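Local coordinates for protein putative metallopeptidase (Shewanella baltica OS155, PDB 3IEH) that binds a zinc ion and probably acts as a metallohydrolase of the M14 peptidase family, cleaving C-terminal peptide bonds or ester bonds, at residues H76-A81 with G117-K122; V180-P185 with D219-N224; L86-S91 with A259-M264. All coordinates share one frame; numbering follows the deposited sequence.

Contact 1 of 3, residues H76-A81 with G117-K122; sequences HGEESA and GHRFNK. With ZN (zinc ion), chain B.
The imidazole of His-76 carries the guanidinium of Arg-119 over one face, the two flat groups stacked with their centres 3.8 Å apart and their planes 18° from parallel. The overlap is offset toward the rims, with Arg-119 NH2 lying 3.5 Å from His-76 CE1. At the edges the partners are polar: the ring has Glu-79 OE1 and the carbonyl oxygen of Arg-119 near its plane, and the guanidinium has Glu-78 OE2. Arg-119 NH1 and Glu-78 OE2 form a salt bridge at 2.6 Å, in which the carboxylate uses its syn lone pair although its plane stands 74° from that of the guanidinium. Arg-119 reaches this place with its chain extended from CG to NE, whereas Glu-78 folds back through a bend at chi2 (-76°). Arg-119 NH1 also gives a weak hydrogen bond, part of a salt bridge, to Glu-79 OE2, a zinc ligand. His-76 and Glu-79, at the two ends of a type I turn after strand 68-73, form the His-X-X-Glu metal motif of M14 peptidases, and His-170 completes the protein ligands. His-76 ND1 binds zinc at 2.1 Å, while its NE2 is hydrogen-bonded to Asn-126. Glu-79 is bidentate, through OE1 at 2.3 Å and OE2 at 2.5 Å from the metal, and OE1 also accepts the backbone N-H of Glu-171; a water takes a further coordination position on the zinc. At the backbone the two loops also meet. Gly-77 N gives a weak hydrogen bond to Arg-119 O, and with no side chain on Gly-77 its CA comes within 3.0 Å of His-118 O. Gly-117, with positive phi, is the C-prime residue of the Schellman motif closing helix 111-116, and its carbonyl oxygen touches Glu-78 CB.

Contact 2 of 3, residues V180-P185 with D219-N224; sequences VYSFEP and DGLIFN
Ile-222 O accepts the N-H of Ser-182 at 2.8 Å and is also approached by Tyr-181 CA in a CA-H...O contact. Val-180 N to Gly-220 O, Ile-222 N to Val-180 O and Asn-224 N to Ser-182 O continue this parallel pairing, which adds 221-223 as the outermost strand at one end of the mixed sheet. On one face the Tyr-181 ring lies alongside Ile-222, whose CD1 sits over the ring, 3.8 Å from its centroid, in a CH-pi contact. Tyr-181 also touches Glu-246, the predicted proton donor or acceptor. Toward helix 191-201, Val-180 CG1 meets Leu-221 CD1, and Ser-182 OG, hydrogen-bonded to Ser-193, approaches the edge of the Phe-223 ring. Past the strand end the carboxamide of Asn-224 takes over, brought across to Glu-184 by CG standing anti to the carbonyl carbon (chi1 -68°). Its OD1 accepts the N-H of Glu-184 on an in-plane lone pair at 3.0 Å, and its ND2 gives an N-H to Glu-184 O, also at 3.0 Å. Two bonds should thus fix the rotation of the amide, which serves Glu-184 much as a peptide group would and extends the pairing beyond the regular strand.

Contact 3 of 3, residues L86-S91 with A259-M264; sequences LLHFLS and ANSAAM
Leu-86 opens the contact against the selenium of Met-264, which is modelled as selenomethionine. Leu-86 CA lies 3.6 Å from Met-264 SE, and Leu-86 CB is also close to it; the approach of Leu-86 CD1 to the selenium is less certain, because the leucine was built in two conformers. Leu-87 faces away and packs on helix 25-39. Two residues on from Leu-86, His-88 swings its ring, CG anti to the backbone N (chi1 180°), toward helix 253-271. There His-88 ND1 and Ser-261 OG share a hydrogen bond of 2.9 Å, nearly straight, with the hydroxyl in the plane of the imidazole at its edge. A glycerol, probably from the crystallisation liquor, makes a weak hydrogen bond to the same hydroxyl. The short segments of the two helices cross at 59°, and their axes come within 8.1 Å. Ser-261, a small residue, stands where the backbones come closest, its OG 3.4 Å from Phe-89 CA, which is consistent with the short axis distance. Both helices belong to the alpha/beta fold of the M14 family: helix 81-91 follows the zinc-binding loop, and Met-264 rests on Leu-167 and Cys-169 of strand 165-172 in the central sheet. Phe-89, with CG again anti to the backbone N, sends its ring along helix 253-271, where it also touches Thr-265 and Leu-268. Met-264 CB lies over one face of this ring, offset toward the rim and 4.1 Å from Phe-89 CD1. Farther out the selenium makes an oblique Met-aromatic contact, 5.0 Å from the ring centroid. Leu-90, like Leu-87, packs on helix 25-39. Ser-91 at the exposed end turns back, its OG giving a hydrogen bond of 2.6 Å to His-88 O.

How the contacts relate
Contacts 1 and 3 are buried and share helix 81-91: it begins at the end of the zinc-binding loop of contact 1 and supplies residues 86-91 to contact 3. They touch where Ala-81 CB packs on Asn-260 ND2. Contact 2 is only partly buried and lies at the sheet margin, its nearest atoms about 8 Å from either of the others. Chemistry follows place. Charged groups and metal ligands dominate contact 1, backbone hydrogen bonds, extended by one side-chain amide, carry contact 2, and contact 3 is mostly apolar with one side-chain hydrogen bond. Glu-246 lies near both Glu-79 and Tyr-181, so contacts 1 and 2 border the probable active site from different parts of the fold.

Contact 1 of 3, residues H76-A81 with G117-K122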
ATOM      1  N   HIS A  76      -0.369  -1.386  -8.172  1.00 17.41           N
ATOM      2  CA  HIS A  76      -0.256  -0.848  -9.515  1.00 16.68           C
ATOM      3  C   HIS A  76       1.199  -0.635  -9.860  1.00 18.29           C
ATOM      4  O   HIS A  76       1.889   0.093  -9.153  1.00 21.33           O
ATOM      5  CB  HIS A  76      -1.042   0.446  -9.617  1.00 16.37           C
ATOM      6  CG  HIS A  76      -2.509   0.263  -9.411  1.00 17.36           C
ATOM      7  ND1 HIS A  76      -3.250   1.062  -8.574  1.00 30.43           N
ATOM      8  CD2 HIS A  76      -3.369  -0.652  -9.913  1.00 20.98           C
ATOM      9  CE1 HIS A  76      -4.510   0.662  -8.586  1.00 29.01           C
ATOM     10  NE2 HIS A  76      -4.607  -0.381  -9.387  1.00 19.06           N
ATOM     11  N   GLY A  77       1.639  -1.240 -10.971  1.00 19.04           N
ATOM     12  CA  GLY A  77       3.063  -1.348 -11.319  1.00 17.41           C
ATOM     13  C   GLY A  77       3.791  -0.068 -11.642  1.00 17.79           C
ATOM     14  O   GLY A  77       5.027  -0.021 -11.565  1.00 17.47           O
ATOM     15  N   GLU A  78       3.041   0.971 -12.015  1.00 18.12           N
ATOM     16  CA  GLU A  78       3.646   2.285 -12.289  1.00 16.85           C
ATOM     17  C   GLU A  78       3.831   3.131 -11.019  1.00 14.66           C
ATOM     18  O   GLU A  78       4.427   4.192 -11.059  1.00 17.29           O
ATOM     19  CB  GLU A  78       2.839   3.060 -13.339  1.00 18.07           C
ATOM     20  CG  GLU A  78       1.692   3.953 -12.860  1.00 20.44           C
ATOM     21  CD  GLU A  78       0.438   3.206 -12.458  1.00 23.74           C
ATOM     22  OE1 GLU A  78       0.567   2.033 -12.074  1.00 24.16           O
ATOM     23  OE2 GLU A  78      -0.678   3.795 -12.540  1.00 20.67           O
ATOM     24  N   GLU A  79       3.305   2.663  -9.899  1.00 13.29           N
ATOM     25  CA  GLU A  79       3.318   3.417  -8.659  1.00 15.85           C
ATOM     26  C   GLU A  79       4.427   2.874  -7.775  1.00 16.64           C
ATOM     27  O   GLU A  79       4.196   2.435  -6.644  1.00 16.14           O
ATOM     28  CB  GLU A  79       1.951   3.278  -8.026  1.00 16.85           C
ATOM     29  CG  GLU A  79       0.850   3.708  -9.018  1.00 18.44           C
ATOM     30  CD  GLU A  79      -0.550   3.537  -8.486  1.00 25.53           C
ATOM     31  OE1 GLU A  79      -0.731   3.061  -7.318  1.00 27.16           O
ATOM     32  OE2 GLU A  79      -1.475   3.876  -9.252  1.00 25.75           O
ATOM     33  N   SER A  80       5.634   2.911  -8.334  1.00 17.89           N
ATOM     34  CA  SER A  80       6.783   2.198  -7.788  1.00 18.41           C
ATOM     35  C   SER A  80       7.420   2.874  -6.573  1.00 18.57           C
ATOM     36  O   SER A  80       8.148   2.217  -5.829  1.00 19.34           O
ATOM     37  CB  SER A  80       7.809   1.942  -8.897  1.00 18.15           C
ATOM     38  OG  SER A  80       8.079   3.126  -9.612  1.00 16.31           O
ATOM     39  N   ALA A  81       7.125   4.156  -6.341  1.00 17.02           N
ATOM     40  CA  ALA A  81       7.616   4.817  -5.128  1.00 18.01           C
ATOM     41  C   ALA A  81       7.021   4.168  -3.852  1.00 18.58           C
ATOM     42  O   ALA A  81       7.632   4.228  -2.784  1.00 18.50           O
ATOM     43  CB  ALA A  81       7.380   6.337  -5.167  1.00 14.04           C
ATOM     44  N   GLY A 117       6.799  -1.612 -15.339  1.00 17.48           N
ATOM     45  CA  GLY A 117       6.500  -0.199 -15.071  1.00 19.33           C
ATOM     46  C   GLY A 117       5.064   0.191 -15.422  1.00 19.90           C
ATOM     47  O   GLY A 117       4.783   1.370 -15.646  1.00 17.58           O
ATOM     48  N   HIS A 118       4.145  -0.780 -15.493  1.00 20.41           N
ATOM     49  CA  HIS A 118       2.764  -0.433 -15.814  1.00 19.88           C
ATOM     50  C   HIS A 118       1.729  -0.916 -14.801  1.00 19.51           C
ATOM     51  O   HIS A 118       1.938  -1.855 -14.034  1.00 17.23           O
ATOM     52  CB  HIS A 118       2.360  -0.730 -17.280  1.00 21.44           C
ATOM     53  CG  HIS A 118       2.321  -2.183 -17.655  1.00 25.34           C
ATOM     54  ND1 HIS A 118       1.612  -3.132 -16.943  1.00 20.61           N
ATOM     55  CD2 HIS A 118       2.865  -2.832 -18.715  1.00 15.95           C
ATOM     56  CE1 HIS A 118       1.759  -4.311 -17.528  1.00 28.52           C
ATOM     57  NE2 HIS A 118       2.507  -4.155 -18.610  1.00 19.19           N
ATOM     58  N   ARG A 119       0.618  -0.189 -14.810  1.00 17.92           N
ATOM     59  CA  ARG A 119      -0.453  -0.330 -13.842  1.00 18.33           C
ATOM     60  C   ARG A 119      -1.016  -1.740 -13.677  1.00 15.78           C
ATOM     61  O   ARG A 119      -1.097  -2.283 -12.570  1.00 16.62           O
ATOM     62  CB  ARG A 119      -1.568   0.611 -14.287  1.00 18.80           C
ATOM     63  CG  ARG A 119      -2.681   0.726 -13.347  1.00 19.42           C
ATOM     64  CD  ARG A 119      -3.599   1.816 -13.825  1.00 16.78           C
ATOM     65  NE  ARG A 119      -4.550   2.131 -12.783  1.00 19.96           N
ATOM     66  CZ  ARG A 119      -4.293   2.938 -11.760  1.00 25.91           C
ATOM     67  NH1 ARG A 119      -3.102   3.511 -11.639  1.00 25.62           N
ATOM     68  NH2 ARG A 119      -5.236   3.165 -10.847  1.00 34.12           N
ATOM     69  N   PHE A 120      -1.453  -2.315 -14.775  1.00 15.18           N
ATOM     70  CA  PHE A 120      -2.004  -3.663 -14.738  1.00 16.22           C
ATOM     71  C   PHE A 120      -0.887  -4.704 -14.615  1.00 15.99           C
ATOM     72  O   PHE A 120       0.311  -4.413 -14.875  1.00 15.73           O
ATOM     73  CB  PHE A 120      -2.856  -3.909 -16.009  1.00 16.70           C
ATOM     74  CG  PHE A 120      -4.217  -3.209 -15.999  1.00 19.64           C
ATOM     75  CD1 PHE A 120      -4.593  -2.327 -14.972  1.00 17.13           C
ATOM     76  CD2 PHE A 120      -5.095  -3.392 -17.049  1.00 25.15           C
ATOM     77  CE1 PHE A 120      -5.820  -1.710 -14.987  1.00 17.44           C
ATOM     78  CE2 PHE A 120      -6.334  -2.756 -17.076  1.00 21.03           C
ATOM     79  CZ  PHE A 120      -6.699  -1.918 -16.049  1.00 16.60           C
ATOM     80  N   ASN A 121      -1.271  -5.904 -14.176  1.00 12.32           N
ATOM     81  CA  ASN A 121      -0.357  -7.016 -14.226  1.00 10.91           C
ATOM     82  C   ASN A 121      -0.204  -7.312 -15.715  1.00 12.16           C
ATOM     83  O   ASN A 121      -0.879  -6.681 -16.566  1.00 11.50           O
ATOM     84  CB  ASN A 121      -0.837  -8.219 -13.389  1.00  9.68           C
ATOM     85  CG  ASN A 121      -2.138  -8.861 -13.889  1.00  9.23           C
ATOM     86  OD1 ASN A 121      -2.564  -8.681 -15.030  1.00 18.78           O
ATOM     87  ND2 ASN A 121      -2.755  -9.661 -13.018  1.00  6.08           N
ATOM     88  N   LYS A 122       0.667  -8.241 -16.055  1.00 12.53           N
ATOM     89  CA  LYS A 122       0.852  -8.539 -17.472  1.00 13.81           C
ATOM     90  C   LYS A 122      -0.332  -9.223 -18.125  1.00 14.12           C
ATOM     91  O   LYS A 122      -0.313  -9.366 -19.326  1.00 15.62           O
ATOM     92  CB  LYS A 122       2.079  -9.402 -17.722  1.00 12.66           C
ATOM     93  CG  LYS A 122       1.942 -10.826 -17.249  1.00 13.31           C
ATOM     94  CD  LYS A 122       3.261 -11.492 -17.452  1.00 18.35           C
ATOM     95  CE  LYS A 122       3.226 -12.981 -17.304  1.00 13.62           C
ATOM     96  NZ  LYS A 122       4.617 -13.413 -17.617  1.00 21.69           N
TER
HETATM   97 ZN    ZN B 276      -2.974   2.899  -7.535  1.00 68.63          ZN
HETATM   98  O   HOH W   1      -4.476   4.615  -7.202  1.00 35.82           O

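Contact 2 of 3, residues V180-P185 with D219-N224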
ATOM      1  N   VAL A 180      -5.081  11.615  -0.015  1.00 12.56           N
ATOM      2  CA  VAL A 180      -5.227  10.394   0.754  1.00 14.24           C
ATOM      3  C   VAL A 180      -6.699  10.030   0.928  1.00 15.22           C
ATOM      4  O   VAL A 180      -7.503  10.893   1.200  1.00 14.09           O
ATOM      5  CB  VAL A 180      -4.562  10.528   2.156  1.00 15.18           C
ATOM      6  CG1 VAL A 180      -4.980  11.812   2.821  1.00 16.71           C
ATOM      7  CG2 VAL A 180      -4.946   9.341   3.029  1.00 10.95           C
ATOM      8  N   TYR A 181      -7.024   8.755   0.720  1.00 15.60           N
ATOM      9  CA  TYR A 181      -8.342   8.196   0.978  1.00 17.21           C
ATOM     10  C   TYR A 181      -8.235   7.660   2.380  1.00 16.64           C
ATOM     11  O   TYR A 181      -7.328   6.901   2.638  1.00 17.23           O
ATOM     12  CB  TYR A 181      -8.652   6.983   0.063  1.00 17.28           C
ATOM     13  CG  TYR A 181      -8.754   7.258  -1.432  1.00 18.77           C
ATOM     14  CD1 TYR A 181      -7.625   7.240  -2.250  1.00 24.70           C
ATOM     15  CD2 TYR A 181      -9.976   7.490  -2.027  1.00 17.71           C
ATOM     16  CE1 TYR A 181      -7.718   7.485  -3.617  1.00 21.59           C
ATOM     17  CE2 TYR A 181     -10.081   7.743  -3.381  1.00 18.25           C
ATOM     18  CZ  TYR A 181      -8.965   7.734  -4.174  1.00 24.49           C
ATOM     19  OH  TYR A 181      -9.106   7.985  -5.526  1.00 31.17           O
ATOM     20  N   SER A 182      -9.152   8.004   3.276  1.00 17.77           N
ATOM     21  CA  SER A 182      -9.119   7.439   4.644  1.00 17.92           C
ATOM     22  C   SER A 182     -10.477   6.890   5.060  1.00 18.82           C
ATOM     23  O   SER A 182     -11.504   7.219   4.454  1.00 16.97           O
ATOM     24  CB  SER A 182      -8.615   8.444   5.695  1.00 17.06           C
ATOM     25  OG  SER A 182      -9.554   9.477   5.918  1.00 20.11           O
ATOM     26  N   PHE A 183     -10.433   6.026   6.077  1.00 20.62           N
ATOM     27  CA  PHE A 183     -11.601   5.368   6.652  1.00 22.38           C
ATOM     28  C   PHE A 183     -11.485   5.443   8.163  1.00 24.79           C
ATOM     29  O   PHE A 183     -10.496   4.969   8.741  1.00 25.83           O
ATOM     30  CB  PHE A 183     -11.683   3.908   6.227  1.00 21.37           C
ATOM     31  CG  PHE A 183     -11.819   3.722   4.753  1.00 22.03           C
ATOM     32  CD1 PHE A 183     -10.695   3.692   3.939  1.00 27.00           C
ATOM     33  CD2 PHE A 183     -13.063   3.621   4.168  1.00 21.18           C
ATOM     34  CE1 PHE A 183     -10.815   3.521   2.580  1.00 18.34           C
ATOM     35  CE2 PHE A 183     -13.192   3.484   2.803  1.00 16.12           C
ATOM     36  CZ  PHE A 183     -12.064   3.425   2.014  1.00 21.72           C
ATOM     37  N   GLU A 184     -12.463   6.096   8.792  1.00 24.71           N
ATOM     38  CA  GLU A 184     -12.526   6.173  10.249  1.00 23.74           C
ATOM     39  C   GLU A 184     -13.978   6.024  10.644  1.00 22.96           C
ATOM     40  O   GLU A 184     -14.857   6.484   9.932  1.00 23.69           O
ATOM     41  CB  GLU A 184     -12.007   7.506  10.787  1.00 24.81           C
ATOM     42  CG  GLU A 184     -10.533   7.826  10.548  1.00 23.05           C
ATOM     43  CD  GLU A 184     -10.131   9.077  11.289  1.00 22.86           C
ATOM     44  OE1 GLU A 184     -10.376   9.131  12.508  1.00 31.21           O
ATOM     45  OE2 GLU A 184      -9.591  10.014  10.677  1.00 23.31           O
ATOM     46  N   PRO A 185     -14.234   5.399  11.794  1.00 23.41           N
ATOM     47  CA  PRO A 185     -15.593   5.169  12.257  1.00 24.82           C
ATOM     48  C   PRO A 185     -16.208   6.463  12.836  1.00 24.90           C
ATOM     49  O   PRO A 185     -16.569   6.531  14.012  1.00 24.52           O
ATOM     50  CB  PRO A 185     -15.399   4.079  13.315  1.00 25.52           C
ATOM     51  CG  PRO A 185     -14.053   4.373  13.883  1.00 23.90           C
ATOM     52  CD  PRO A 185     -13.232   4.920  12.763  1.00 24.21           C
ATOM     53  N   ASP A 219      -9.203  19.402   0.324  1.00 17.50           N
ATOM     54  CA  ASP A 219      -7.985  19.615   1.103  1.00 18.31           C
ATOM     55  C   ASP A 219      -7.145  18.362   1.259  1.00 18.07           C
ATOM     56  O   ASP A 219      -6.630  18.072   2.336  1.00 16.80           O
ATOM     57  CB  ASP A 219      -8.328  20.215   2.464  1.00 21.05           C
ATOM     58  CG  ASP A 219      -8.889  21.640   2.356  1.00 22.05           C
ATOM     59  OD1 ASP A 219      -8.651  22.324   1.334  1.00 33.77           O
ATOM     60  OD2 ASP A 219      -9.548  22.073   3.320  1.00 31.20           O
ATOM     61  N   GLY A 220      -7.014  17.623   0.160  1.00 17.51           N
ATOM     62  CA  GLY A 220      -6.195  16.427   0.130  1.00 17.87           C
ATOM     63  C   GLY A 220      -6.811  15.169   0.711  1.00 17.59           C
ATOM     64  O   GLY A 220      -6.128  14.140   0.821  1.00 15.74           O
ATOM     65  N   LEU A 221      -8.098  15.228   1.038  1.00 17.12           N
ATOM     66  CA  LEU A 221      -8.746  14.119   1.730  1.00 17.30           C
ATOM     67  C   LEU A 221      -9.969  13.610   1.002  1.00 13.98           C
ATOM     68  O   LEU A 221     -10.754  14.391   0.502  1.00 15.18           O
ATOM     69  CB  LEU A 221      -9.166  14.593   3.129  1.00 20.37           C
ATOM     70  CG  LEU A 221      -9.360  13.507   4.177  1.00 25.64           C
ATOM     71  CD1 LEU A 221      -8.045  12.753   4.360  1.00 27.34           C
ATOM     72  CD2 LEU A 221      -9.857  14.103   5.502  1.00 25.31           C
ATOM     73  N   ILE A 222     -10.081  12.296   0.890  1.00 14.51           N
ATOM     74  CA  ILE A 222     -11.308  11.615   0.460  1.00 16.30           C
ATOM     75  C   ILE A 222     -11.628  10.697   1.634  1.00 16.91           C
ATOM     76  O   ILE A 222     -10.842   9.808   1.970  1.00 20.66           O
ATOM     77  CB  ILE A 222     -11.133  10.843  -0.852  1.00 19.27           C
ATOM     78  CG1 ILE A 222     -10.657  11.789  -1.973  1.00 21.54           C
ATOM     79  CG2 ILE A 222     -12.444  10.208  -1.277  1.00 16.27           C
ATOM     80  CD1 ILE A 222     -10.049  11.058  -3.194  1.00 20.05           C
ATOM     81  N   PHE A 223     -12.765  10.941   2.279  1.00 16.61           N
ATOM     82  CA  PHE A 223     -13.141  10.296   3.538  1.00 16.04           C
ATOM     83  C   PHE A 223     -14.311   9.325   3.414  1.00 16.98           C
ATOM     84  O   PHE A 223     -15.377   9.696   2.909  1.00 16.19           O
ATOM     85  CB  PHE A 223     -13.541  11.396   4.515  1.00 15.88           C
ATOM     86  CG  PHE A 223     -13.774  10.926   5.931  1.00 18.79           C
ATOM     87  CD1 PHE A 223     -12.735  10.368   6.679  1.00 18.13           C
ATOM     88  CD2 PHE A 223     -15.015  11.109   6.542  1.00 18.59           C
ATOM     89  CE1 PHE A 223     -12.945   9.967   8.012  1.00 22.21           C
ATOM     90  CE2 PHE A 223     -15.238  10.713   7.858  1.00 21.08           C
ATOM     91  CZ  PHE A 223     -14.198  10.145   8.605  1.00 25.70           C
ATOM     92  N   ASN A 224     -14.102   8.100   3.904  1.00 18.14           N
ATOM     93  CA  ASN A 224     -15.114   7.042   3.943  1.00 19.89           C
ATOM     94  C   ASN A 224     -15.818   6.811   2.600  1.00 22.89           C
ATOM     95  O   ASN A 224     -17.041   6.727   2.496  1.00 24.89           O
ATOM     96  CB  ASN A 224     -16.115   7.283   5.103  1.00 19.31           C
ATOM     97  CG  ASN A 224     -15.467   7.110   6.491  1.00 13.78           C
ATOM     98  OD1 ASN A 224     -14.432   6.464   6.626  1.00  7.61           O
ATOM     99  ND2 ASN A 224     -16.070   7.699   7.517  1.00  8.78           N
TER

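Contact 3 of 3, residues L86-S91 with A259-M264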
ATOM      1  N   LEU A  86       8.764   1.592   0.824  1.00 18.01           N
ATOM      2  CA  LEU A  86       8.750   0.584   1.901  0.70 18.72           C
ATOM      3  C   LEU A  86      10.160   0.108   2.195  1.00 19.31           C
ATOM      4  O   LEU A  86      10.511  -0.081   3.356  1.00 19.30           O
ATOM      5  CB  LEU A  86       7.843  -0.604   1.572  0.70 16.99           C
ATOM      6  CG  LEU A  86       7.565  -1.599   2.706  0.70 21.04           C
ATOM      7  CD1 LEU A  86       7.315  -0.925   4.071  0.70  6.12           C
ATOM      8  CD2 LEU A  86       6.372  -2.487   2.336  0.70 17.71           C
ATOM      9  N   LEU A  87      10.975  -0.066   1.154  1.00 18.33           N
ATOM     10  CA  LEU A  87      12.357  -0.473   1.367  1.00 19.41           C
ATOM     11  C   LEU A  87      13.094   0.599   2.150  1.00 20.20           C
ATOM     12  O   LEU A  87      13.872   0.292   3.032  1.00 22.94           O
ATOM     13  CB  LEU A  87      13.116  -0.730   0.048  1.00 19.34           C
ATOM     14  CG  LEU A  87      12.984  -2.113  -0.589  1.00 25.81           C
ATOM     15  CD1 LEU A  87      13.771  -2.173  -1.947  1.00 17.91           C
ATOM     16  CD2 LEU A  87      13.496  -3.189   0.387  1.00 30.92           C
ATOM     17  N   HIS A  88      12.871   1.859   1.799  1.00 20.16           N
ATOM     18  CA  HIS A  88      13.520   2.947   2.479  1.00 19.19           C
ATOM     19  C   HIS A  88      13.185   2.914   3.969  1.00 19.00           C
ATOM     20  O   HIS A  88      14.071   2.969   4.830  1.00 15.73           O
ATOM     21  CB  HIS A  88      13.091   4.281   1.906  1.00 18.59           C
ATOM     22  CG  HIS A  88      13.743   5.423   2.593  1.00 20.90           C
ATOM     23  ND1 HIS A  88      13.203   6.012   3.717  1.00 20.76           N
ATOM     24  CD2 HIS A  88      14.937   6.020   2.384  1.00 20.89           C
ATOM     25  CE1 HIS A  88      14.019   6.958   4.143  1.00 21.56           C
ATOM     26  NE2 HIS A  88      15.077   6.987   3.348  1.00 16.38           N
ATOM     27  N   PHE A  89      11.896   2.810   4.247  1.00 18.04           N
ATOM     28  CA  PHE A  89      11.390   2.739   5.605  1.00 19.49           C
ATOM     29  C   PHE A  89      11.999   1.590   6.411  1.00 21.09           C
ATOM     30  O   PHE A  89      12.344   1.767   7.573  1.00 22.83           O
ATOM     31  CB  PHE A  89       9.875   2.598   5.552  1.00 17.73           C
ATOM     32  CG  PHE A  89       9.262   2.155   6.825  1.00 22.53           C
ATOM     33  CD1 PHE A  89       8.930   3.082   7.812  1.00 28.14           C
ATOM     34  CD2 PHE A  89       8.964   0.815   7.030  1.00 31.69           C
ATOM     35  CE1 PHE A  89       8.327   2.682   8.976  1.00 33.90           C
ATOM     36  CE2 PHE A  89       8.367   0.397   8.202  1.00 36.95           C
ATOM     37  CZ  PHE A  89       8.052   1.334   9.187  1.00 36.76           C
ATOM     38  N   LEU A  90      12.123   0.418   5.795  1.00 21.45           N
ATOM     39  CA  LEU A  90      12.661  -0.746   6.478  1.00 22.99           C
ATOM     40  C   LEU A  90      14.133  -0.581   6.763  1.00 24.13           C
ATOM     41  O   LEU A  90      14.611  -1.020   7.812  1.00 24.88           O
ATOM     42  CB  LEU A  90      12.453  -2.023   5.665  1.00 20.94           C
ATOM     43  CG  LEU A  90      10.986  -2.421   5.547  1.00 24.61           C
ATOM     44  CD1 LEU A  90      10.818  -3.547   4.503  1.00 21.89           C
ATOM     45  CD2 LEU A  90      10.393  -2.773   6.923  1.00 15.56           C
ATOM     46  N   SER A  91      14.849   0.040   5.832  1.00 23.96           N
ATOM     47  CA  SER A  91      16.278   0.247   5.987  1.00 23.87           C
ATOM     48  C   SER A  91      16.518   1.082   7.241  1.00 24.41           C
ATOM     49  O   SER A  91      17.516   0.913   7.921  1.00 23.35           O
ATOM     50  CB  SER A  91      16.887   0.916   4.757  1.00 21.94           C
ATOM     51  OG  SER A  91      16.546   2.285   4.708  1.00 26.66           O
ATOM     52  N   ALA A 259       8.496  10.434   0.804  1.00 15.47           N
ATOM     53  CA  ALA A 259       7.101  10.736   1.238  1.00 14.21           C
ATOM     54  C   ALA A 259       6.361   9.470   1.661  1.00 12.48           C
ATOM     55  O   ALA A 259       5.625   9.469   2.646  1.00 13.55           O
ATOM     56  CB  ALA A 259       6.311  11.455   0.111  1.00 11.51           C
ATOM     57  N   ASN A 260       6.523   8.413   0.870  1.00 13.13           N
ATOM     58  CA  ASN A 260       5.918   7.116   1.140  1.00 14.20           C
ATOM     59  C   ASN A 260       6.467   6.534   2.442  1.00 17.30           C
ATOM     60  O   ASN A 260       5.718   5.990   3.243  1.00 19.28           O
ATOM     61  CB  ASN A 260       6.139   6.176  -0.052  1.00 16.93           C
ATOM     62  CG  ASN A 260       5.081   6.367  -1.146  1.00 15.87           C
ATOM     63  OD1 ASN A 260       3.989   5.839  -1.037  1.00 16.26           O
ATOM     64  ND2 ASN A 260       5.404   7.124  -2.188  1.00 20.77           N
ATOM     65  N   SER A 261       7.770   6.699   2.667  1.00 19.02           N
ATOM     66  CA  SER A 261       8.413   6.266   3.903  1.00 19.09           C
ATOM     67  C   SER A 261       7.903   7.063   5.123  1.00 17.44           C
ATOM     68  O   SER A 261       7.737   6.517   6.209  1.00 14.80           O
ATOM     69  CB  SER A 261       9.929   6.440   3.791  1.00 19.87           C
ATOM     70  OG  SER A 261      10.598   5.943   4.937  1.00 20.08           O
ATOM     71  N   ALA A 262       7.693   8.361   4.933  1.00 16.22           N
ATOM     72  CA  ALA A 262       7.204   9.212   5.990  1.00 14.22           C
ATOM     73  C   ALA A 262       5.767   8.813   6.357  1.00 14.51           C
ATOM     74  O   ALA A 262       5.450   8.722   7.538  1.00 16.47           O
ATOM     75  CB  ALA A 262       7.283  10.683   5.585  1.00 11.77           C
ATOM     76  N   ALA A 263       4.930   8.554   5.353  1.00 12.86           N
ATOM     77  CA  ALA A 263       3.538   8.173   5.567  1.00 13.56           C
ATOM     78  C   ALA A 263       3.407   6.869   6.330  1.00 14.98           C
ATOM     79  O   ALA A 263       2.544   6.744   7.198  1.00 15.52           O
ATOM     80  CB  ALA A 263       2.785   8.072   4.239  1.00 12.89           C
HETATM   81  N   MSE A 264       4.229   5.885   5.971  1.00 14.65           N
HETATM   82  CA  MSE A 264       4.294   4.622   6.706  1.00 13.13           C
HETATM   83  C   MSE A 264       4.713   4.834   8.166  1.00 16.02           C
HETATM   84  O   MSE A 264       4.155   4.212   9.064  1.00 16.93           O
HETATM   85  CB  MSE A 264       5.268   3.681   6.036  1.00 12.22           C
HETATM   86  CG  MSE A 264       4.744   3.140   4.730  1.00 11.76           C
HETATM   87 SE   MSE A 264       6.144   2.346   3.681  0.75 10.40          SE
HETATM   88  CE  MSE A 264       5.200   2.591   2.030  1.00  8.01           C
TER